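Local coordinates for hypothetical protein (Uncultured marine organism, PDB 2OP5) that is of unknown function but forms a homodimer with a ferredoxin-like fold of the dimeric alpha-beta barrel clan, at residues Glu33-Asp38 and Ile64-Glu69. Residues are numbered along the deposited sequence; the frame is centred on the assembly and turned at random.
Sequences EVWSED and ISMVFE. With EDO (1,2-ethanediol), chain G.
Trp-35, in the turn between helices 31-34 and 37-46, reaches down to Met-66 and Phe-68 on strand 63-70, joining the helical layer of this ferredoxin-like fold to its antiparallel sheet. The turn is an inverse gamma turn centred on Trp-35, with a weak hydrogen bond from Ser-36 N to Val-34 O; the indole leaves it toward the strand and bridges much of the 11.9 Å between the CA atoms of Trp-35 and Met-66. Ile-64, at the start of the strand segment, packs under helix 21-28 instead. Two residues on, Met-66, a selenomethionine, has an extended chain (chi2 -176°, chi3 174°) that brings CE to 4.1 Å from Trp-35 NE1, while SE stays 5.3 Å from the centroid of the five-membered ring in a looser, oblique Met-aromatic contact. Val-67 faces the other way and meets Val-67 of the second subunit, so the strand serves the helix-sheet core on one side and the dimer interface on the other. Phe-68 then turns its ring edge toward the indole face, an offset edge-to-face pair with planes at 62°; His-51 of strand 48-56 stacks with the Phe-68 ring and meets Trp-35 edge-to-face. Without the indole, as with an alanine here, the Phe-68 edge and the selenomethionine methyl would probably lose their shared aromatic partner, opening a gap beneath the turn. The closest approach is at the far rim of the benzo ring, where Trp-35 CH2 sits 3.6 Å from Phe-68 CE2.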
# COMPACT_ATOMS: atom_id res chain seq x y z
N GLU A 33 16.94 8.87 9.46
CA GLU A 33 17.01 10.23 10.01
C GLU A 33 15.57 10.74 10.25
O GLU A 33 15.33 11.53 11.15
CB GLU A 33 17.72 11.19 9.03
CG GLU A 33 19.20 10.87 8.78
CD GLU A 33 19.80 11.58 7.55
OE1 GLU A 33 19.27 12.64 7.12
OE2 GLU A 33 20.80 11.07 7.01
N VAL A 34 14.63 10.28 9.43
CA VAL A 34 13.23 10.71 9.50
C VAL A 34 12.38 9.83 10.39
O VAL A 34 11.81 10.28 11.38
CB VAL A 34 12.59 10.71 8.08
CG1 VAL A 34 11.12 11.17 8.12
CG2 VAL A 34 13.40 11.59 7.13
N TRP A 35 12.29 8.56 10.03
CA TRP A 35 11.44 7.61 10.70
C TRP A 35 12.19 6.94 11.84
O TRP A 35 12.61 5.78 11.75
CB TRP A 35 10.90 6.61 9.67
CG TRP A 35 10.23 7.34 8.50
CD1 TRP A 35 10.70 7.47 7.22
CD2 TRP A 35 9.01 8.11 8.54
NE1 TRP A 35 9.85 8.22 6.46
CE2 TRP A 35 8.80 8.63 7.24
CE3 TRP A 35 8.06 8.37 9.53
CZ2 TRP A 35 7.69 9.40 6.91
CZ3 TRP A 35 6.95 9.15 9.19
CH2 TRP A 35 6.78 9.65 7.90
N SER A 36 12.38 7.71 12.91
CA SER A 36 13.01 7.21 14.13
C SER A 36 11.96 6.44 14.92
O SER A 36 10.76 6.64 14.74
CB SER A 36 13.54 8.37 14.96
OG SER A 36 12.47 9.21 15.37
N GLU A 37 12.42 5.58 15.82
CA GLU A 37 11.51 4.80 16.66
C GLU A 37 10.85 5.77 17.63
O GLU A 37 9.74 5.53 18.11
CB GLU A 37 12.24 3.69 17.45
CG GLU A 37 13.27 2.84 16.67
CD GLU A 37 12.71 2.05 15.50
OE1 GLU A 37 11.48 1.83 15.42
OE2 GLU A 37 13.52 1.60 14.66
N ASP A 38 11.54 6.87 17.93
CA ASP A 38 11.00 7.89 18.79
C ASP A 38 9.73 8.48 18.16
O ASP A 38 8.67 8.52 18.80
CB ASP A 38 12.05 8.97 19.02
CG ASP A 38 11.58 10.06 19.95
OD1 ASP A 38 10.73 9.80 20.83
OD2 ASP A 38 12.07 11.19 19.81
N ILE A 64 9.84 4.31 -4.98
CA ILE A 64 9.70 3.92 -3.60
C ILE A 64 8.22 3.97 -3.28
O ILE A 64 7.55 4.93 -3.64
CB ILE A 64 10.37 4.91 -2.63
CG1 ILE A 64 11.88 4.96 -2.85
CG2 ILE A 64 10.08 4.54 -1.17
CD1 ILE A 64 12.60 3.65 -2.67
N SER A 65 7.72 2.95 -2.58
CA SER A 65 6.34 2.94 -2.07
C SER A 65 6.31 2.95 -0.55
O SER A 65 7.20 2.37 0.12
CB SER A 65 5.61 1.70 -2.54
OG SER A 65 6.19 0.54 -2.04
N MSE A 66 5.31 3.63 -0.01
CA MSE A 66 5.06 3.69 1.39
C MSE A 66 3.59 3.47 1.62
O MSE A 66 2.75 4.01 0.90
CB MSE A 66 5.44 5.04 1.98
CG MSE A 66 6.92 5.24 2.01
SE MSE A 66 7.46 6.91 2.86
CE MSE A 66 9.32 6.51 2.76
N VAL A 67 3.28 2.66 2.61
CA VAL A 67 1.91 2.42 2.98
C VAL A 67 1.84 2.75 4.47
O VAL A 67 2.57 2.16 5.29
CB VAL A 67 1.47 0.96 2.72
CG1 VAL A 67 0.04 0.77 3.19
CG2 VAL A 67 1.62 0.56 1.24
N PHE A 68 0.99 3.73 4.80
CA PHE A 68 0.76 4.14 6.18
C PHE A 68 -0.65 3.70 6.48
O PHE A 68 -1.59 4.05 5.74
CB PHE A 68 0.76 5.67 6.37
CG PHE A 68 2.06 6.36 6.06
CD1 PHE A 68 2.43 6.62 4.75
CD2 PHE A 68 2.86 6.83 7.09
CE1 PHE A 68 3.62 7.30 4.47
CE2 PHE A 68 4.05 7.51 6.82
CZ PHE A 68 4.43 7.75 5.51
N GLU A 69 -0.82 3.01 7.61
CA GLU A 69 -2.13 2.53 8.03
C GLU A 69 -2.48 3.09 9.41
O GLU A 69 -1.67 3.05 10.34
CB GLU A 69 -2.13 1.02 8.07
CG GLU A 69 -1.84 0.42 6.71
CD GLU A 69 -1.97 -1.07 6.70
OE1 GLU A 69 -2.80 -1.60 7.45
OE2 GLU A 69 -1.25 -1.71 5.92
C1 EDO G . 9.13 1.26 16.99
O1 EDO G . 8.49 0.04 17.42
C2 EDO G . 8.64 2.53 17.70
O2 EDO G . 9.01 2.66 19.08